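Local structure of putative uncharacterized protein gbs0355 (Streptococcus agalactiae, 3OKZ) at residues R64-K69 and Q260-K265; Q102-I107 and T288-Y293. The protein is of unknown function but probably acts in cell-envelope assembly, this chain being the part that holds its LytR/CpsA/Psr (LCP) family region. All coordinates share one frame; numbering follows the deposited sequence.

Contact 1 (R64-K69 and Q260-K265)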
loop_
_atom_site.group_PDB
_atom_site.type_symbol
_atom_site.label_atom_id
_atom_site.label_comp_id
_atom_site.label_asym_id
_atom_site.label_seq_id
_atom_site.Cartn_x
_atom_site.Cartn_y
_atom_site.Cartn_z
ATOM N N ARG A 64 -0.731 -8.333 -3.922
ATOM C CA ARG A 64 -1.328 -8.091 -5.240
ATOM C C ARG A 64 -1.925 -9.314 -5.923
ATOM O O ARG A 64 -2.787 -9.176 -6.792
ATOM C CB ARG A 64 -0.277 -7.501 -6.171
ATOM C CG ARG A 64 0.984 -8.366 -6.268
ATOM C CD ARG A 64 1.926 -7.855 -7.337
ATOM N NE ARG A 64 2.152 -6.423 -7.196
ATOM C CZ ARG A 64 2.929 -5.709 -8.000
ATOM N NH1 ARG A 64 3.560 -6.297 -9.010
ATOM N NH2 ARG A 64 3.069 -4.407 -7.797
ATOM N N ASP A 65 -1.455 -10.504 -5.546
ATOM C CA ASP A 65 -1.924 -11.753 -6.147
ATOM C C ASP A 65 -3.124 -12.387 -5.432
ATOM O O ASP A 65 -3.584 -13.463 -5.806
ATOM C CB ASP A 65 -0.759 -12.758 -6.233
ATOM C CG ASP A 65 0.280 -12.376 -7.303
ATOM O OD1 ASP A 65 1.380 -12.977 -7.323
ATOM O OD2 ASP A 65 -0.000 -11.484 -8.133
ATOM N N VAL A 66 -3.636 -11.714 -4.409
ATOM C CA VAL A 66 -4.790 -12.212 -3.663
ATOM C C VAL A 66 -6.012 -12.364 -4.575
ATOM O O VAL A 66 -6.344 -11.457 -5.344
ATOM C CB VAL A 66 -5.114 -11.261 -2.493
ATOM C CG1 VAL A 66 -6.492 -11.543 -1.940
ATOM C CG2 VAL A 66 -4.076 -11.442 -1.401
ATOM N N LEU A 67 -6.675 -13.516 -4.499
ATOM C CA LEU A 67 -7.850 -13.784 -5.332
ATOM C C LEU A 67 -9.066 -13.078 -4.755
ATOM O O LEU A 67 -9.490 -13.382 -3.637
ATOM C CB LEU A 67 -8.114 -15.290 -5.390
ATOM C CG LEU A 67 -9.177 -15.808 -6.349
ATOM C CD1 LEU A 67 -8.800 -15.468 -7.783
ATOM C CD2 LEU A 67 -9.301 -17.298 -6.167
ATOM N N ILE A 68 -9.644 -12.155 -5.516
ATOM C CA ILE A 68 -10.794 -11.407 -5.020
ATOM C C ILE A 68 -11.852 -11.136 -6.091
ATOM O O ILE A 68 -11.551 -11.123 -7.283
ATOM C CB ILE A 68 -10.325 -10.042 -4.429
ATOM C CG1 ILE A 68 -11.176 -9.664 -3.213
ATOM C CG2 ILE A 68 -10.467 -8.936 -5.470
ATOM C CD1 ILE A 68 -10.673 -8.440 -2.487
ATOM N N LYS A 69 -13.091 -10.923 -5.659
ATOM C CA LYS A 69 -14.182 -10.607 -6.579
ATOM C C LYS A 69 -14.217 -9.085 -6.665
ATOM O O LYS A 69 -14.822 -8.420 -5.822
ATOM C CB LYS A 69 -15.513 -11.127 -6.030
ATOM C CG LYS A 69 -16.745 -10.691 -6.811
ATOM C CD LYS A 69 -18.006 -11.220 -6.134
ATOM C CE LYS A 69 -19.269 -10.858 -6.904
ATOM N NZ LYS A 69 -19.260 -11.385 -8.307
ATOM N N GLN A 260 -3.002 -16.288 -4.827
ATOM C CA GLN A 260 -2.867 -16.295 -3.378
ATOM C C GLN A 260 -4.302 -16.378 -2.855
ATOM O O GLN A 260 -5.121 -15.487 -3.123
ATOM C CB GLN A 260 -2.240 -14.987 -2.887
ATOM C CG GLN A 260 -0.867 -14.654 -3.443
ATOM C CD GLN A 260 0.232 -15.499 -2.840
ATOM O OE1 GLN A 260 0.254 -15.735 -1.634
ATOM N NE2 GLN A 260 1.162 -15.947 -3.677
ATOM N N ILE A 261 -4.614 -17.440 -2.121
ATOM C CA ILE A 261 -5.959 -17.603 -1.579
ATOM C C ILE A 261 -5.943 -17.558 -0.055
ATOM O O ILE A 261 -5.367 -18.422 0.602
ATOM C CB ILE A 261 -6.589 -18.924 -2.069
ATOM C CG1 ILE A 261 -6.605 -18.923 -3.599
ATOM C CG2 ILE A 261 -7.987 -19.091 -1.495
ATOM C CD1 ILE A 261 -7.543 -19.914 -4.222
ATOM N N LEU A 262 -6.585 -16.529 0.486
ATOM C CA LEU A 262 -6.665 -16.293 1.925
ATOM C C LEU A 262 -7.601 -17.255 2.647
ATOM O O LEU A 262 -8.595 -17.694 2.085
ATOM C CB LEU A 262 -7.149 -14.863 2.172
ATOM C CG LEU A 262 -6.329 -13.768 1.502
ATOM C CD1 LEU A 262 -7.045 -12.453 1.584
ATOM C CD2 LEU A 262 -4.980 -13.678 2.176
ATOM N N THR A 263 -7.275 -17.582 3.890
ATOM C CA THR A 263 -8.134 -18.455 4.678
ATOM C C THR A 263 -9.072 -17.606 5.511
ATOM O O THR A 263 -8.764 -16.448 5.815
ATOM C CB THR A 263 -7.349 -19.340 5.658
ATOM O OG1 THR A 263 -6.179 -18.650 6.122
ATOM C CG2 THR A 263 -6.976 -20.635 4.993
ATOM N N LYS A 264 -10.211 -18.190 5.886
ATOM C CA LYS A 264 -11.193 -17.491 6.701
ATOM C C LYS A 264 -10.585 -17.074 8.040
ATOM O O LYS A 264 -10.633 -15.899 8.414
ATOM C CB LYS A 264 -12.417 -18.378 6.946
ATOM C CG LYS A 264 -13.326 -18.582 5.728
ATOM C CD LYS A 264 -14.549 -19.455 6.062
ATOM C CE LYS A 264 -15.445 -19.699 4.846
ATOM N NZ LYS A 264 -16.553 -20.664 5.133
ATOM N N LYS A 265 -10.001 -18.036 8.746
ATOM C CA LYS A 265 -9.403 -17.786 10.053
ATOM C C LYS A 265 -8.470 -16.577 10.070
ATOM O O LYS A 265 -8.447 -15.812 11.033
ATOM C CB LYS A 265 -8.614 -19.018 10.501
ATOM C CG LYS A 265 -8.244 -19.052 11.978
ATOM C CD LYS A 265 -9.387 -19.617 12.827
ATOM C CE LYS A 265 -8.959 -19.857 14.276
ATOM N NZ LYS A 265 -10.003 -20.575 15.067
#
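The flat groups that meet between Asp65-Leu67 and Gln260 are peptide units rather than rings. At the oxygen end of the Gln260 carbonyl, Leu67 N donates from 2.9 Å to Gln260 O, at a C=O...N angle of 163°, nearly in line with the carbonyl. Val66 CA brings its hydrogen to the same oxygen, Val66 CA to Gln260 O being 3.3 Å. At the Gln260 N-H, Asp65 O accepts a weak, bent bond, 3.0 Å from Gln260 N. Together these form a single beta bridge, Val66 opposite Gln260, where the edge strand 258-261 of the large mixed sheet meets the chain entering strand 67-69.

The aliphatic part of Gln260 lies against Asp65 CB. A bend at chi2 (-74°) turns the amide off this line; OE1 is hydrogen-bonded to Tyr180 OH, and NE2 weakly to Asp250 OD1. Apolar pairs flank the bridge: Leu67 CD2 lies 3.7 Å from Ile261 CD1, the two side chains lying side by side and pointing the same way, while Val66 CG1 meets Leu262 CD1 at 3.7 Å, crossing at about a right angle.

The bridge thus pairs Gln260 N and O with Asp65 O and Leu67 N in a largely buried place, between two apolar side-chain pairs.

Contact 2 (Q102-I107 and T288-Y293)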
loop_
_atom_site.group_PDB
_atom_site.type_symbol
_atom_site.label_atom_id
_atom_site.label_comp_id
_atom_site.label_asym_id
_atom_site.label_seq_id
_atom_site.Cartn_x
_atom_site.Cartn_y
_atom_site.Cartn_z
ATOM N N GLN A 102 -12.041 -1.850 0.323
ATOM C CA GLN A 102 -13.000 -1.690 1.398
ATOM C C GLN A 102 -13.776 -2.994 1.555
ATOM O O GLN A 102 -14.022 -3.443 2.675
ATOM C CB GLN A 102 -13.946 -0.517 1.112
ATOM C CG GLN A 102 -13.255 0.846 1.128
ATOM C CD GLN A 102 -14.218 2.020 1.128
ATOM O OE1 GLN A 102 -13.808 3.165 1.278
ATOM N NE2 GLN A 102 -15.495 1.740 0.962
ATOM N N ASP A 103 -14.141 -3.622 0.438
ATOM C CA ASP A 103 -14.883 -4.878 0.505
ATOM C C ASP A 103 -14.025 -6.046 0.959
ATOM O O ASP A 103 -14.538 -7.019 1.518
ATOM C CB ASP A 103 -15.509 -5.215 -0.844
ATOM C CG ASP A 103 -16.713 -4.347 -1.155
ATOM O OD1 ASP A 103 -17.356 -3.860 -0.188
ATOM O OD2 ASP A 103 -17.020 -4.169 -2.363
ATOM N N LEU A 104 -12.722 -5.951 0.701
ATOM C CA LEU A 104 -11.782 -6.988 1.102
ATOM C C LEU A 104 -11.678 -7.065 2.624
ATOM O O LEU A 104 -11.790 -8.140 3.215
ATOM C CB LEU A 104 -10.397 -6.694 0.524
ATOM C CG LEU A 104 -9.186 -7.282 1.272
ATOM C CD1 LEU A 104 -9.227 -8.811 1.253
ATOM C CD2 LEU A 104 -7.906 -6.765 0.636
ATOM N N LEU A 105 -11.461 -5.913 3.251
ATOM C CA LEU A 105 -11.315 -5.850 4.697
ATOM C C LEU A 105 -12.597 -5.632 5.487
ATOM O O LEU A 105 -12.579 -5.741 6.709
ATOM C CB LEU A 105 -10.333 -4.751 5.064
ATOM C CG LEU A 105 -8.926 -4.869 4.492
ATOM C CD1 LEU A 105 -8.146 -3.606 4.862
ATOM C CD2 LEU A 105 -8.246 -6.121 5.038
ATOM N N ASP A 106 -13.699 -5.325 4.809
ATOM C CA ASP A 106 -14.969 -5.084 5.497
ATOM C C ASP A 106 -14.832 -3.862 6.399
ATOM O O ASP A 106 -14.993 -3.950 7.626
ATOM C CB ASP A 106 -15.362 -6.289 6.353
ATOM C CG ASP A 106 -16.703 -6.101 7.028
ATOM O OD1 ASP A 106 -17.680 -5.805 6.310
ATOM O OD2 ASP A 106 -16.785 -6.244 8.265
ATOM N N ILE A 107 -14.529 -2.725 5.782
ATOM C CA ILE A 107 -14.334 -1.482 6.511
ATOM C C ILE A 107 -14.327 -0.307 5.543
ATOM O O ILE A 107 -14.041 -0.459 4.352
ATOM C CB ILE A 107 -12.984 -1.514 7.276
ATOM C CG1 ILE A 107 -12.840 -0.278 8.155
ATOM C CG2 ILE A 107 -11.826 -1.549 6.291
ATOM C CD1 ILE A 107 -11.536 -0.248 8.923
ATOM N N THR A 288 -16.352 -10.678 3.333
ATOM C CA THR A 288 -15.315 -10.155 2.455
ATOM C C THR A 288 -15.730 -10.428 1.029
ATOM O O THR A 288 -16.651 -11.207 0.789
ATOM C CB THR A 288 -13.969 -10.869 2.672
ATOM O OG1 THR A 288 -12.959 -10.250 1.866
ATOM C CG2 THR A 288 -14.080 -12.323 2.262
ATOM N N SER A 289 -15.051 -9.796 0.078
ATOM C CA SER A 289 -15.368 -10.024 -1.329
ATOM C C SER A 289 -14.320 -10.945 -1.933
ATOM O O SER A 289 -14.359 -11.261 -3.118
ATOM C CB SER A 289 -15.418 -8.699 -2.092
ATOM O OG SER A 289 -14.274 -7.910 -1.822
ATOM N N ALA A 290 -13.386 -11.380 -1.096
ATOM C CA ALA A 290 -12.314 -12.253 -1.542
ATOM C C ALA A 290 -12.709 -13.711 -1.431
ATOM O O ALA A 290 -13.516 -14.089 -0.586
ATOM C CB ALA A 290 -11.037 -11.988 -0.737
ATOM N N ILE A 291 -12.114 -14.514 -2.304
ATOM C CA ILE A 291 -12.355 -15.939 -2.374
ATOM C C ILE A 291 -11.611 -16.621 -1.240
ATOM O O ILE A 291 -10.388 -16.593 -1.185
ATOM C CB ILE A 291 -11.867 -16.482 -3.728
ATOM C CG1 ILE A 291 -12.748 -15.934 -4.849
ATOM C CG2 ILE A 291 -11.916 -17.996 -3.741
ATOM C CD1 ILE A 291 -12.768 -14.427 -4.930
ATOM N N LEU A 292 -12.345 -17.227 -0.323
ATOM C CA LEU A 292 -11.704 -17.889 0.796
ATOM C C LEU A 292 -11.200 -19.286 0.454
ATOM O O LEU A 292 -11.744 -19.986 -0.413
ATOM C CB LEU A 292 -12.659 -17.937 1.982
ATOM C CG LEU A 292 -13.123 -16.541 2.411
ATOM C CD1 LEU A 292 -14.213 -16.685 3.447
ATOM C CD2 LEU A 292 -11.943 -15.719 2.972
ATOM N N TYR A 293 -10.146 -19.677 1.155
ATOM C CA TYR A 293 -9.493 -20.961 0.949
ATOM C C TYR A 293 -10.418 -22.134 1.152
ATOM O O TYR A 293 -10.284 -23.142 0.467
ATOM C CB TYR A 293 -8.284 -21.069 1.885
ATOM C CG TYR A 293 -7.487 -22.346 1.778
ATOM C CD1 TYR A 293 -7.778 -23.445 2.581
ATOM C CD2 TYR A 293 -6.403 -22.442 0.901
ATOM C CE1 TYR A 293 -7.002 -24.609 2.521
ATOM C CE2 TYR A 293 -5.622 -23.602 0.834
ATOM C CZ TYR A 293 -5.925 -24.678 1.648
ATOM O OH TYR A 293 -5.137 -25.807 1.608
#
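An ST turn at Thr288 docks the loop ahead of helix 293-296 onto the C-terminal end of helix 93-105, where Asp103 and Leu104 offer their carbonyls. Thr288 OG1 does two jobs. Thr288 OG1 donates to Leu104 O at 2.8 Å, reaching that oxygen from the side of the carbonyl (C=O...O angle 118°) and slightly out of its plane. It also accepts from Ala290 N, 3.2 Å away from Thr288 OG1, in a nearly straight bond (164°) that closes the turn. The hydroxyl sits anti to the backbone N (chi1 -175°), which places it between the helix end and the amide two residues on.

One residue back in the helix, Asp103 O takes a weak bond from Ser289 N at 3.2 Å, and the CA-H of Thr288 also points to it, with Thr288 CA 3.4 Å from Asp103 O. Ser289 lays its CB and OG against Asp103 CB, while the Asp103 carboxylate turns to Ser71 through OD2. The apolar share is small: Leu104 CD1 lies alongside Thr288 and approaches Ala290 CB at 4.2 Å.

Ile68 of strand 67-69 packs on Leu104, Ser289 and Ala290 alike. Lys275 of helix 264-277 forms a salt bridge with Asp106 just past helix 93-105, and Leu267 of the same helix touches Thr288; the loop thus lies against the end of helix 93-105, helix 264-277 and strand 67-69.

In the fold
Reading from the N terminus, 64-69 comes first, followed by 102-107, then 260-265 and finally 288-293. Contact 1 closes a loop of 190 residues and contact 2 one of 180, and because their segments alternate along the chain, the two closures cross. Both bring the C-terminal part of the chain back onto the region holding strand 67-69 and helix 93-105. Their centres are about 8 Å apart, and they touch directly: Lys69 N and Leu262 O each probably hydrogen-bond to the 288-293 loop, through Ser289 O and Tyr293 N. That loop therefore lies against both segments of contact 1, joining the sheet edge, the short strand and the helix end.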